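Local coordinates for protein endopolygalacturonase (Chondrostereum purpureum, PDB 1KCC) that probably hydrolyses the alpha-1,4 links between galacturonic acid units of polygalacturonate, the backbone of pectin, within the chain, at residues P37-T42 against D64-N69; Q120-G125 against D153-S158; I178-N183 against T204-S209; Y223-K228 against Y254-S259; A229-T234 against S259-D264. All blocks are in the same frame, centred on the assembly; numbering follows the deposited sequence.

Contact 1. Residues P37-T42 against D64-N69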
# COMPACT_ATOMS: atom_id res chain seq x y z
N PRO A 37 21.30 -10.61 -0.25
CA PRO A 37 22.49 -10.15 -0.96
C PRO A 37 23.45 -9.45 -0.05
O PRO A 37 23.10 -8.89 1.02
CB PRO A 37 21.98 -9.14 -2.01
CG PRO A 37 20.51 -9.24 -1.95
CD PRO A 37 20.15 -9.80 -0.60
N ASP A 38 24.71 -9.42 -0.47
CA ASP A 38 25.72 -8.68 0.20
C ASP A 38 25.35 -7.17 0.31
O ASP A 38 24.68 -6.59 -0.54
CB ASP A 38 27.04 -8.70 -0.59
CG ASP A 38 27.81 -10.02 -0.49
OD1 ASP A 38 27.26 -11.03 -0.01
OD2 ASP A 38 28.98 -9.98 -0.96
N LYS A 39 25.87 -6.56 1.38
CA LYS A 39 25.65 -5.14 1.56
C LYS A 39 26.08 -4.37 0.32
O LYS A 39 27.20 -4.59 -0.22
CB LYS A 39 26.48 -4.68 2.73
CG LYS A 39 26.14 -3.27 3.14
CD LYS A 39 26.75 -2.93 4.52
CE LYS A 39 25.97 -3.49 5.70
NZ LYS A 39 26.50 -3.08 7.02
N GLY A 40 25.22 -3.45 -0.13
CA GLY A 40 25.53 -2.62 -1.29
C GLY A 40 25.48 -3.32 -2.65
O GLY A 40 25.82 -2.69 -3.65
N ALA A 41 25.03 -4.58 -2.66
CA ALA A 41 25.03 -5.30 -3.97
C ALA A 41 23.98 -4.73 -4.90
O ALA A 41 22.95 -4.21 -4.50
CB ALA A 41 24.76 -6.75 -3.72
N THR A 42 24.31 -4.89 -6.20
CA THR A 42 23.31 -4.66 -7.27
C THR A 42 22.75 -6.01 -7.69
O THR A 42 23.50 -6.92 -8.02
CB THR A 42 23.95 -3.97 -8.46
OG1 THR A 42 24.35 -2.63 -8.06
CG2 THR A 42 22.96 -3.76 -9.60
N ASP A 64 16.17 -9.28 1.42
CA ASP A 64 16.56 -8.64 2.67
C ASP A 64 18.02 -8.28 2.56
O ASP A 64 18.85 -9.18 2.46
CB ASP A 64 16.30 -9.56 3.86
CG ASP A 64 16.58 -8.87 5.21
OD1 ASP A 64 16.90 -7.69 5.26
OD2 ASP A 64 16.37 -9.56 6.23
N GLY A 65 18.34 -7.01 2.57
CA GLY A 65 19.74 -6.60 2.57
C GLY A 65 19.84 -5.11 2.86
O GLY A 65 18.81 -4.41 2.98
N THR A 66 21.07 -4.63 2.98
CA THR A 66 21.39 -3.25 3.28
C THR A 66 21.93 -2.54 2.05
O THR A 66 22.90 -3.02 1.44
CB THR A 66 22.42 -3.20 4.43
OG1 THR A 66 21.84 -3.85 5.59
CG2 THR A 66 22.79 -1.77 4.75
N GLY A 67 21.33 -1.43 1.65
CA GLY A 67 21.83 -0.65 0.56
C GLY A 67 21.77 -1.40 -0.78
O GLY A 67 22.62 -1.19 -1.66
N ILE A 68 20.73 -2.23 -0.96
CA ILE A 68 20.59 -3.01 -2.18
C ILE A 68 20.15 -2.11 -3.32
O ILE A 68 19.27 -1.26 -3.15
CB ILE A 68 19.57 -4.16 -1.94
CG1 ILE A 68 20.01 -5.04 -0.75
CG2 ILE A 68 19.36 -4.96 -3.22
CD1 ILE A 68 21.49 -5.48 -0.84
N ASN A 69 20.73 -2.32 -4.49
CA ASN A 69 20.30 -1.66 -5.72
C ASN A 69 19.67 -2.69 -6.61
O ASN A 69 20.38 -3.49 -7.24
CB ASN A 69 21.55 -1.06 -6.36
CG ASN A 69 21.29 -0.35 -7.67
OD1 ASN A 69 20.25 0.27 -7.79
ND2 ASN A 69 22.17 -0.50 -8.66
O HOH W 1 23.04 -6.67 2.92
O HOH W 2 21.45 -9.80 3.03
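Ile-68 and Pro-37 form the tight, inward part of this contact. CD1 of Ile-68 lies 3.9 Å from CB of Pro-37 and 3.4 Å from the carbonyl O of Asp-38, the two side chains crossing at about a right angle. The bond from CA to CB of the isoleucine leads away from the loop, and the bend at chi2 (-49°) carries its terminal methyl back. Both residues are buried, and a stiff ring against a branched chain suits such a place. Alongside, two almost straight bonds join the backbones: Gly-40 N gives to Thr-66 O at 2.8 Å, and Asn-69 N to Ala-41 O at 2.9 Å. Gly-40 and Gly-67 have positive phi, which glycine adopts easily, and Gly-40 is the third residue of a type II turn from Asp-38 to Ala-41.

The solvent side is looser. The aliphatic part of Lys-39 runs beside Thr-66, CE to CG2 3.7 Å, while the threonine hydroxyl is bonded to Asp-128. One water links Pro-37 O to Thr-66 N, and another links Pro-37 O to Asp-64 O. Farther along, Thr-42 and Asn-69 pair side by side; ND2 of Asn-69 gives to OG1 of Thr-42 at 3.1 Å, in its own amide plane, and OD1 takes Lys-110. Such corners, repeated in parallel from coil to coil, are characteristic of the right-handed parallel beta-helix of glycosyl hydrolase family 28.

Contact 2. Residues Q120-G125 against D153-S158. With NA (sodium ion), chain F.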
# COMPACT_ATOMS: atom_id res chain seq x y z
N GLN A 120 -2.40 -9.96 -1.09
CA GLN A 120 -1.61 -8.73 -0.91
C GLN A 120 -0.28 -8.88 -1.68
O GLN A 120 0.40 -9.93 -1.59
CB GLN A 120 -1.33 -8.48 0.57
CG GLN A 120 -2.60 -8.16 1.38
CD GLN A 120 -3.33 -9.38 1.90
OE1 GLN A 120 -3.15 -10.51 1.46
NE2 GLN A 120 -4.30 -9.17 2.84
N ALA A 121 0.11 -7.83 -2.40
CA ALA A 121 1.22 -7.95 -3.36
C ALA A 121 2.58 -7.73 -2.74
O ALA A 121 3.38 -8.71 -2.66
CB ALA A 121 0.97 -7.02 -4.53
N ILE A 122 2.88 -6.53 -2.24
CA ILE A 122 4.22 -6.21 -1.77
C ILE A 122 4.15 -5.74 -0.31
O ILE A 122 3.53 -4.71 -0.01
CB ILE A 122 4.91 -5.14 -2.63
CG1 ILE A 122 4.95 -5.59 -4.10
CG2 ILE A 122 6.30 -4.83 -2.13
CD1 ILE A 122 5.53 -4.57 -5.07
N SER A 123 4.80 -6.49 0.58
CA SER A 123 4.97 -6.11 1.98
C SER A 123 6.35 -5.48 2.14
O SER A 123 7.34 -6.05 1.74
CB SER A 123 4.81 -7.33 2.83
OG SER A 123 5.09 -7.05 4.20
N VAL A 124 6.35 -4.29 2.76
CA VAL A 124 7.54 -3.52 2.93
C VAL A 124 7.85 -3.38 4.39
O VAL A 124 7.05 -2.87 5.17
CB VAL A 124 7.33 -2.11 2.33
CG1 VAL A 124 8.57 -1.26 2.48
CG2 VAL A 124 6.83 -2.21 0.87
N GLY A 125 9.06 -3.78 4.77
CA GLY A 125 9.59 -3.54 6.11
C GLY A 125 9.89 -4.85 6.82
O GLY A 125 9.43 -5.94 6.44
N ASP A 153 -3.86 -5.82 -2.02
CA ASP A 153 -3.19 -4.55 -1.72
C ASP A 153 -1.92 -4.40 -2.56
O ASP A 153 -1.16 -5.33 -2.74
CB ASP A 153 -2.72 -4.54 -0.26
CG ASP A 153 -3.77 -4.73 0.80
OD1 ASP A 153 -4.84 -5.30 0.50
OD2 ASP A 153 -3.53 -4.32 1.96
N GLY A 154 -1.66 -3.16 -3.02
CA GLY A 154 -0.43 -2.94 -3.76
C GLY A 154 0.80 -3.02 -2.88
O GLY A 154 1.69 -3.86 -3.06
N PHE A 155 0.84 -2.11 -1.88
CA PHE A 155 1.94 -1.99 -0.95
C PHE A 155 1.39 -1.93 0.47
O PHE A 155 0.57 -1.07 0.75
CB PHE A 155 2.74 -0.70 -1.17
CG PHE A 155 3.25 -0.56 -2.58
CD1 PHE A 155 4.52 -1.09 -2.92
CD2 PHE A 155 2.54 0.10 -3.56
CE1 PHE A 155 4.97 -0.95 -4.24
CE2 PHE A 155 2.99 0.21 -4.85
CZ PHE A 155 4.22 -0.32 -5.22
N ASP A 156 1.84 -2.86 1.32
CA ASP A 156 1.53 -2.81 2.75
C ASP A 156 2.79 -2.44 3.48
O ASP A 156 3.82 -3.16 3.37
CB ASP A 156 1.03 -4.18 3.20
CG ASP A 156 -0.31 -4.54 2.63
OD1 ASP A 156 -1.18 -3.60 2.58
OD2 ASP A 156 -0.57 -5.70 2.31
N VAL A 157 2.78 -1.32 4.20
CA VAL A 157 4.01 -0.77 4.77
C VAL A 157 3.95 -0.76 6.29
O VAL A 157 3.08 -0.10 6.87
CB VAL A 157 4.26 0.68 4.25
CG1 VAL A 157 5.56 1.22 4.85
CG2 VAL A 157 4.30 0.72 2.72
N SER A 158 4.92 -1.45 6.90
CA SER A 158 5.16 -1.37 8.34
C SER A 158 6.66 -1.17 8.45
O SER A 158 7.46 -2.13 8.50
CB SER A 158 4.73 -2.60 9.10
OG SER A 158 3.28 -2.67 9.09
NA NA F . 2.11 -4.08 6.72
O HOH W 3 -3.93 -6.27 4.02
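Ile-122, Ser-123 and Val-124 pair with Phe-155, Asp-156 and Val-157 as adjacent parallel strands on successive coils of the beta-helix. The backbone carries the first shell: Asp-156 N gives to Ile-122 O and Val-124 N to Asp-156 O, both at 2.8 Å. On the interior face CD1 of Ile-122 lies beside CE1 of Phe-155 at 3.8 Å, and CB of Val-124 packs more loosely on CG2 of Val-157, 4.2 Å away; apolar residues suit a buried core. Strand 130-139 covers both Ile-122 and Phe-155.

The other face is polar. CG of Gln-120, set beside the backbone N (chi1 -66°), passes 3.3 Å from OD2 of Asp-156 and 3.7 Å from CG of Asp-153; the bend at chi2 (86°) then turns the amide, 56° from the Asp-153 carboxylate plane. That amide is positioned by a second shell: Thr-90 bonds to NE2, and a water joins NE2 to OD2 of Asp-153. Asp-153 in turn lies close to Asp-173, a galacturonate-binding residue, which places this end of the pair beside the galacturonate site. Lys-102 reaches both the hydroxyl of Ser-123 and the carbonyl O of Gly-125, whose positive phi suits glycine. At the far end a sodium ion sits 3.0 Å from OG of Ser-158.

Contact 3. Residues I178-N183 against T204-S209. With NAG (2-acetamido-2-deoxy-beta-D-glucopyranose), chain D.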
# COMPACT_ATOMS: atom_id res chain seq x y z
N ILE A 178 -0.60 2.02 4.87
CA ILE A 178 0.51 2.34 5.77
C ILE A 178 0.02 1.94 7.16
O ILE A 178 -0.87 2.61 7.73
CB ILE A 178 0.88 3.83 5.71
CG1 ILE A 178 1.29 4.19 4.28
CG2 ILE A 178 1.94 4.10 6.75
CD1 ILE A 178 1.43 5.70 4.05
N ASN A 179 0.60 0.87 7.70
CA ASN A 179 0.12 0.30 8.94
C ASN A 179 0.95 0.65 10.18
O ASN A 179 0.44 0.55 11.29
CB ASN A 179 0.05 -1.22 8.78
CG ASN A 179 -0.97 -1.66 7.76
OD1 ASN A 179 -0.67 -2.49 6.84
ND2 ASN A 179 -2.14 -1.14 7.92
N ASP A 180 2.22 1.05 9.99
CA ASP A 180 3.09 1.38 11.11
C ASP A 180 4.30 2.08 10.52
O ASP A 180 4.74 1.70 9.42
CB ASP A 180 3.51 0.10 11.84
CG ASP A 180 4.13 0.30 13.19
OD1 ASP A 180 3.81 1.23 13.92
OD2 ASP A 180 4.95 -0.60 13.59
N GLY A 181 4.86 3.01 11.28
CA GLY A 181 6.15 3.60 10.90
C GLY A 181 6.13 5.10 10.76
O GLY A 181 5.08 5.76 10.72
N ASN A 182 7.37 5.63 10.74
CA ASN A 182 7.62 7.05 10.64
C ASN A 182 8.35 7.37 9.33
O ASN A 182 9.24 6.62 8.93
CB ASN A 182 8.53 7.51 11.82
CG ASN A 182 8.78 9.00 11.79
OD1 ASN A 182 7.86 9.81 12.01
ND2 ASN A 182 10.01 9.42 11.55
N ASN A 183 8.01 8.54 8.74
CA ASN A 183 8.72 9.07 7.60
C ASN A 183 8.50 8.20 6.37
O ASN A 183 9.39 7.51 5.90
CB ASN A 183 10.26 9.23 7.88
CG ASN A 183 10.94 9.84 6.65
OD1 ASN A 183 10.35 10.51 5.79
ND2 ASN A 183 12.23 9.58 6.56
N THR A 204 -3.79 -1.96 17.67
CA THR A 204 -3.15 -1.68 18.95
C THR A 204 -1.63 -1.71 18.85
O THR A 204 -1.03 -2.60 18.25
CB THR A 204 -3.65 -2.73 19.97
OG1 THR A 204 -5.02 -2.36 20.20
CG2 THR A 204 -2.87 -2.76 21.28
N GLY A 205 -1.02 -0.71 19.47
CA GLY A 205 0.43 -0.63 19.55
C GLY A 205 1.10 -0.05 18.29
O GLY A 205 2.34 0.02 18.28
N LYS A 206 0.34 0.34 17.28
CA LYS A 206 0.95 0.82 16.01
C LYS A 206 0.86 2.34 15.94
O LYS A 206 -0.10 2.97 16.42
CB LYS A 206 0.20 0.19 14.84
CG LYS A 206 0.20 -1.36 14.89
CD LYS A 206 1.59 -1.97 14.98
CE LYS A 206 1.53 -3.51 15.02
NZ LYS A 206 2.92 -3.98 15.37
N HIS A 207 1.91 2.92 15.36
CA HIS A 207 2.06 4.37 15.32
C HIS A 207 2.56 4.77 13.95
O HIS A 207 3.67 4.39 13.54
CB HIS A 207 3.09 4.84 16.37
CG HIS A 207 2.67 4.43 17.74
ND1 HIS A 207 3.04 3.32 18.46
CD2 HIS A 207 1.79 5.12 18.54
CE1 HIS A 207 2.41 3.34 19.67
NE2 HIS A 207 1.65 4.42 19.69
N VAL A 208 1.75 5.55 13.23
CA VAL A 208 2.12 6.06 11.91
C VAL A 208 2.36 7.56 12.05
O VAL A 208 1.54 8.26 12.66
CB VAL A 208 1.02 5.77 10.89
CG1 VAL A 208 1.27 6.53 9.59
CG2 VAL A 208 0.95 4.27 10.61
N SER A 209 3.49 8.04 11.55
CA SER A 209 3.78 9.47 11.70
C SER A 209 4.59 9.96 10.52
O SER A 209 5.35 9.22 9.88
CB SER A 209 4.53 9.74 12.99
OG SER A 209 5.65 8.87 13.13
C1 NAG D . 14.94 5.44 10.09
C2 NAG D . 15.87 6.70 10.10
C3 NAG D . 16.42 6.76 11.55
C4 NAG D . 15.24 6.89 12.51
C5 NAG D . 14.05 5.93 12.33
C6 NAG D . 12.76 6.67 12.75
C7 NAG D . 17.29 7.03 8.02
C8 NAG D . 18.51 6.58 7.39
N2 NAG D . 17.03 6.47 9.25
O3 NAG D . 17.15 8.02 11.67
O4 NAG D . 15.77 6.94 13.88
O5 NAG D . 13.81 5.75 10.90
O6 NAG D . 12.28 7.37 11.58
O7 NAG D . 16.58 7.82 7.47
O HOH W 4 4.35 -3.25 13.06
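Asp-180 and Lys-206 cross at about a right angle where one coil of the parallel beta-helix turns a corner against the next. The aspartate extends with CG opposite its own backbone N (chi1 -166°), which brings the carboxylate across to the second segment. OD1 then accepts from His-207 N at 2.9 Å, met nearly end-on along the C-O bond and almost straight at 172°. A short acidic side chain suits this position, because here a carboxylate oxygen, and not a backbone carbonyl, receives the amide. The aliphatic part of Lys-206 lies across the same group, CD 3.8 Å from CG of Asp-180.

Facing the interior, Ile-178 and Val-208 also cross roughly perpendicularly, with CG2 of the isoleucine 3.8 Å from CG1 of the valine. The other valine methyl, CG2, packs 3.5 Å from the backbone N of Asp-180, so the two branches meet different partners, the isoleucine side chain and the backbone at the corner; Ile-199 and Ile-202 of strand 197-202 cover the valine further. Beyond Asp-180 the chains pair in parallel: Gly-181 N gives to His-207 O, Ser-209 N to Gly-181 O, and Asn-183 N to Ser-209 O. Gly-181 has positive phi, a conformation that suits glycine. The charged ends of the first pair stay beyond salt-bridge distance, and a water joins them, donating to OD2 of Asp-180 and accepting from NZ of Lys-206, which is 2.8 Å from it.

Contact 4. Residues Y223-K228 against Y254-S259. With GTR (beta-D-galactopyranuronic acid), chain B.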
# COMPACT_ATOMS: atom_id res chain seq x y z
N TYR A 223 -12.66 4.33 -2.37
CA TYR A 223 -12.37 5.48 -1.51
C TYR A 223 -11.25 6.25 -2.18
O TYR A 223 -10.44 5.68 -2.95
CB TYR A 223 -11.90 5.08 -0.12
CG TYR A 223 -12.79 4.10 0.63
CD1 TYR A 223 -13.78 4.52 1.51
CD2 TYR A 223 -12.57 2.72 0.43
CE1 TYR A 223 -14.53 3.59 2.16
CE2 TYR A 223 -13.35 1.81 1.13
CZ TYR A 223 -14.36 2.27 1.98
OH TYR A 223 -15.09 1.33 2.68
N GLY A 224 -11.18 7.56 -1.91
CA GLY A 224 -10.02 8.34 -2.41
C GLY A 224 -8.84 8.20 -1.47
O GLY A 224 -7.85 7.55 -1.77
N VAL A 225 -8.98 8.85 -0.27
CA VAL A 225 -7.99 8.66 0.79
C VAL A 225 -8.73 8.31 2.08
O VAL A 225 -9.85 8.78 2.34
CB VAL A 225 -7.07 9.89 0.99
CG1 VAL A 225 -6.31 10.20 -0.27
CG2 VAL A 225 -7.89 11.12 1.45
N ARG A 226 -8.08 7.46 2.88
CA ARG A 226 -8.61 7.06 4.16
C ARG A 226 -7.54 7.05 5.24
O ARG A 226 -6.40 6.66 4.98
CB ARG A 226 -9.18 5.64 4.14
CG ARG A 226 -10.56 5.50 3.56
CD ARG A 226 -11.05 4.04 3.98
NE ARG A 226 -10.25 3.13 3.15
CZ ARG A 226 -10.53 1.79 3.17
NH1 ARG A 226 -11.49 1.30 3.94
NH2 ARG A 226 -9.78 0.97 2.40
N ILE A 227 -7.96 7.42 6.43
CA ILE A 227 -7.22 7.09 7.66
C ILE A 227 -8.18 6.31 8.51
O ILE A 227 -9.22 6.84 8.92
CB ILE A 227 -6.68 8.34 8.42
CG1 ILE A 227 -5.91 9.24 7.43
CG2 ILE A 227 -5.84 7.88 9.61
CD1 ILE A 227 -5.38 10.50 8.13
N LYS A 228 -7.88 5.01 8.72
CA LYS A 228 -8.78 4.10 9.41
C LYS A 228 -8.09 3.53 10.61
O LYS A 228 -6.96 3.01 10.52
CB LYS A 228 -9.24 2.95 8.45
CG LYS A 228 -8.26 2.49 7.40
CD LYS A 228 -8.75 1.19 6.66
CE LYS A 228 -7.81 0.96 5.45
NZ LYS A 228 -8.06 -0.38 4.85
N TYR A 254 -16.51 6.94 -0.46
CA TYR A 254 -16.13 8.21 0.18
C TYR A 254 -14.91 8.81 -0.48
O TYR A 254 -13.89 8.15 -0.68
CB TYR A 254 -15.75 8.04 1.64
CG TYR A 254 -16.84 7.58 2.57
CD1 TYR A 254 -17.55 8.52 3.33
CD2 TYR A 254 -17.15 6.25 2.71
CE1 TYR A 254 -18.55 8.15 4.20
CE2 TYR A 254 -18.17 5.84 3.59
CZ TYR A 254 -18.83 6.80 4.32
OH TYR A 254 -19.86 6.40 5.19
N GLY A 255 -15.00 10.11 -0.82
CA GLY A 255 -13.81 10.80 -1.27
C GLY A 255 -12.69 10.80 -0.22
O GLY A 255 -11.56 10.43 -0.52
N VAL A 256 -13.06 11.24 0.97
CA VAL A 256 -12.20 11.19 2.16
C VAL A 256 -12.99 10.53 3.26
O VAL A 256 -14.11 10.95 3.57
CB VAL A 256 -11.79 12.62 2.63
CG1 VAL A 256 -10.96 12.56 3.90
CG2 VAL A 256 -11.13 13.36 1.49
N LEU A 257 -12.41 9.49 3.90
CA LEU A 257 -12.97 8.96 5.12
C LEU A 257 -11.87 8.85 6.16
O LEU A 257 -10.90 8.11 6.00
CB LEU A 257 -13.63 7.59 4.88
CG LEU A 257 -14.21 6.89 6.13
CD1 LEU A 257 -15.37 7.68 6.74
CD2 LEU A 257 -14.68 5.46 5.83
N ILE A 258 -12.04 9.61 7.23
CA ILE A 258 -11.11 9.60 8.37
C ILE A 258 -11.94 9.04 9.49
O ILE A 258 -12.89 9.72 9.92
CB ILE A 258 -10.54 11.00 8.63
CG1 ILE A 258 -9.70 11.38 7.40
CG2 ILE A 258 -9.75 11.05 9.96
CD1 ILE A 258 -9.05 12.63 7.27
N SER A 259 -11.62 7.84 9.99
CA SER A 259 -12.54 7.17 10.87
C SER A 259 -11.83 6.29 11.89
O SER A 259 -10.94 5.53 11.55
CB SER A 259 -13.47 6.28 10.03
OG SER A 259 -14.29 5.48 10.89
C1 GTR B . -13.02 -4.99 2.17
C2 GTR B . -12.15 -6.18 2.53
C3 GTR B . -11.56 -5.98 3.84
C4 GTR B . -10.72 -4.67 3.90
C5 GTR B . -11.67 -3.55 3.44
C6 GTR B . -10.93 -2.23 3.35
O1 GTR B . -13.59 -5.15 0.90
O2 GTR B . -12.97 -7.37 2.51
O3 GTR B . -10.67 -7.13 4.15
O4 GTR B . -9.56 -4.79 3.07
O5 GTR B . -12.22 -3.82 2.13
O6A GTR B . -10.69 -1.67 2.27
O6B GTR B . -10.60 -1.76 4.45
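Arg-226 leaves its strand beside Leu-257 and ends on the bound galacturonate. Its CB lies 3.5 Å from the carbonyl O of Leu-257, and CG packs 3.9 Å from the leucine's CB. CD then passes over the ring of Tyr-223, 3.7 Å above its plane and near its centre. The bend at chi3 (-72°) sets the guanidinium between two neighbours: CE2 of Tyr-223 lies 3.4 Å from the plane over one face, and CE of Lys-228 lies 3.6 Å from it over the opposite face. Sandwiched so that its rotation is restricted, the group meets the sugar carboxylate at its edge, NH2 giving to GTR O6A at 2.8 Å (167°) and NH1 giving to GTR O6B at 3.2 Å. NZ of Lys-228 adds a bond to the same O6B at 2.9 Å. Two basic residues suit a site made for a uronate, and Asp-174, in salt bridges with both, probably balances their charge and orients them. Tyr-262 and His-195 also hydrogen-bond the galacturonate, as do Asp-173, Asn-151 and Asn-91.

At the edge of the Tyr-223 ring, near its plane, CE1 meets CD2 of Tyr-254, the two side chains pointing the same way. The opposite face of the strand pair carries aliphatic residues: Val-225 lies on Val-256, and Ile-227 on Ile-258, branched residues that fill the interior. Strands 226-228 and 257-259 run parallel within 13°. Strand 197-202 flanks the first and 294-299 the second; strands 237-244 and 275-280 cover Val-225 and Ile-227.

Contact 5. Residues A229-T234 against S259-D264. With GTR (beta-D-galactopyranuronic acid), chain B.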
# COMPACT_ATOMS: atom_id res chain seq x y z
N ALA A 229 -8.74 3.60 11.76
CA ALA A 229 -8.26 2.95 12.98
C ALA A 229 -9.32 2.00 13.47
O ALA A 229 -10.50 2.34 13.51
CB ALA A 229 -7.91 3.93 14.08
N GLN A 230 -8.87 0.80 13.88
CA GLN A 230 -9.78 -0.11 14.52
C GLN A 230 -10.45 0.56 15.72
O GLN A 230 -9.76 1.15 16.58
CB GLN A 230 -8.99 -1.36 15.01
CG GLN A 230 -8.46 -2.09 13.78
CD GLN A 230 -7.42 -3.15 13.98
OE1 GLN A 230 -7.45 -3.72 15.06
NE2 GLN A 230 -6.58 -3.51 13.04
N ARG A 231 -11.77 0.40 15.80
CA ARG A 231 -12.49 0.95 16.98
C ARG A 231 -11.86 0.53 18.26
O ARG A 231 -11.85 1.30 19.22
CB ARG A 231 -13.94 0.47 16.88
CG ARG A 231 -14.79 0.99 18.05
CD ARG A 231 -16.21 0.46 17.99
NE ARG A 231 -16.99 1.08 16.96
CZ ARG A 231 -17.48 0.44 15.90
NH1 ARG A 231 -17.22 -0.84 15.61
NH2 ARG A 231 -18.27 1.09 15.02
N THR A 232 -11.37 -0.73 18.35
CA THR A 232 -10.86 -1.26 19.60
C THR A 232 -9.39 -0.96 19.89
O THR A 232 -8.92 -1.36 20.95
CB THR A 232 -11.07 -2.80 19.60
OG1 THR A 232 -10.39 -3.32 18.46
CG2 THR A 232 -12.54 -3.15 19.55
N ALA A 233 -8.69 -0.33 18.94
CA ALA A 233 -7.23 -0.16 19.12
C ALA A 233 -6.89 0.75 20.27
O ALA A 233 -7.53 1.81 20.48
CB ALA A 233 -6.62 0.43 17.84
N THR A 234 -5.84 0.39 21.01
CA THR A 234 -5.31 1.23 22.06
C THR A 234 -3.78 1.35 21.88
O THR A 234 -3.16 0.63 21.10
CB THR A 234 -5.62 0.68 23.44
OG1 THR A 234 -5.08 -0.66 23.52
CG2 THR A 234 -7.12 0.64 23.73
N SER A 259 -11.62 7.84 9.99
CA SER A 259 -12.54 7.17 10.87
C SER A 259 -11.83 6.29 11.89
O SER A 259 -10.94 5.53 11.55
CB SER A 259 -13.47 6.28 10.03
OG SER A 259 -14.29 5.48 10.89
N GLN A 260 -12.34 6.38 13.13
CA GLN A 260 -11.90 5.55 14.23
C GLN A 260 -12.93 4.50 14.59
O GLN A 260 -12.93 3.91 15.68
CB GLN A 260 -11.53 6.43 15.43
CG GLN A 260 -10.24 7.17 15.13
CD GLN A 260 -9.97 8.34 16.07
OE1 GLN A 260 -10.90 8.97 16.59
NE2 GLN A 260 -8.71 8.70 16.24
N SER A 261 -13.78 4.16 13.61
CA SER A 261 -14.84 3.13 13.80
C SER A 261 -14.56 1.83 13.07
O SER A 261 -15.44 0.95 13.06
CB SER A 261 -16.20 3.67 13.28
OG SER A 261 -16.55 4.83 13.99
N TYR A 262 -13.38 1.64 12.47
CA TYR A 262 -13.11 0.48 11.61
C TYR A 262 -13.34 -0.79 12.38
O TYR A 262 -12.93 -0.91 13.55
CB TYR A 262 -11.66 0.59 11.11
CG TYR A 262 -11.40 -0.38 9.96
CD1 TYR A 262 -11.69 0.02 8.63
CD2 TYR A 262 -10.89 -1.62 10.19
CE1 TYR A 262 -11.46 -0.84 7.57
CE2 TYR A 262 -10.65 -2.51 9.11
CZ TYR A 262 -10.95 -2.08 7.82
OH TYR A 262 -10.70 -2.96 6.77
N PRO A 263 -13.82 -1.88 11.77
CA PRO A 263 -14.06 -2.11 10.33
C PRO A 263 -15.33 -1.50 9.77
O PRO A 263 -15.61 -1.62 8.59
CB PRO A 263 -14.13 -3.65 10.26
CG PRO A 263 -14.73 -4.05 11.55
CD PRO A 263 -14.12 -3.10 12.57
N ASP A 264 -16.13 -0.82 10.56
CA ASP A 264 -17.17 0.01 10.02
C ASP A 264 -16.61 1.32 9.49
O ASP A 264 -15.56 1.78 9.92
CB ASP A 264 -18.23 0.35 11.08
CG ASP A 264 -18.77 -1.00 11.56
OD1 ASP A 264 -19.25 -1.74 10.68
OD2 ASP A 264 -18.68 -1.29 12.77
C1 GTR B . -13.02 -4.99 2.17
C2 GTR B . -12.15 -6.18 2.53
C3 GTR B . -11.56 -5.98 3.84
C4 GTR B . -10.72 -4.67 3.90
C5 GTR B . -11.67 -3.55 3.44
C6 GTR B . -10.93 -2.23 3.35
O1 GTR B . -13.59 -5.15 0.90
O2 GTR B . -12.97 -7.37 2.51
O3 GTR B . -10.67 -7.13 4.15
O4 GTR B . -9.56 -4.79 3.07
O5 GTR B . -12.22 -3.82 2.13
O6A GTR B . -10.69 -1.67 2.27
O6B GTR B . -10.60 -1.76 4.45
O HOH W 5 -10.10 3.88 17.02
O HOH W 6 -12.41 -2.75 15.98
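Part of the galacturonate-binding site of the parallel beta-helix is shaped here by the loop carrying Tyr-262, which packs on strand residue Ala-229. CB of Tyr-262 lies close, 3.2 Å from Ala-229 O, and the same carbonyl accepts from Tyr-262 N at 3.1 Å, tilted out of its plane. Arg-231 N returns a straighter bond to Tyr-262 O at 2.9 Å. Held at both its backbone N and O, the tyrosine has CG opposite its own N (chi1 -166°), and its ring reaches toward the bound galacturonate, where OH gives to GTR O6B at 2.6 Å. A long, rigid side chain ending in a hydroxyl suits that reach.

The guanidinium of Arg-231 has Ser-261 O over one face, offset toward the rim, 3.3 Å from the plane. Its NE and NH2 are held by the carbonyls of Asn-268 and Gly-267, so a long donor-rich residue ties the loop together. Its NH1 also bridges to OD2 of Asp-264, but that aspartate has two conformers and the bridge is doubtful. Ser-259 OG accepts from Ser-261 N at 3.1 Å, an ST turn that bends the chain off its strand. The arrangement is that of a loop leaving a parallel beta-helix strand to line the galacturonate-binding site.

In the fold
From the N terminus, contacts 1, 2 and 3 follow in series, each closing one coil of the beta-helix, with 20 to 27 residues between its segments. Contact 1 lies toward the N-terminal end, its centre about 20 Å from that of contact 2. Contacts 2 and 3 touch through neighbouring strands 155-158 and 176-179, where Val-157 meets Asn-179. Contact 3 reaches contact 5 through Thr-204 and Gly-205, which meet Thr-234. Contacts 4 and 5 cross instead of nesting: their segments alternate, they share Ser-259 and strand 226-230, and together they join two adjacent coils and bring Arg-226, Lys-228 and Tyr-262 round one galacturonate.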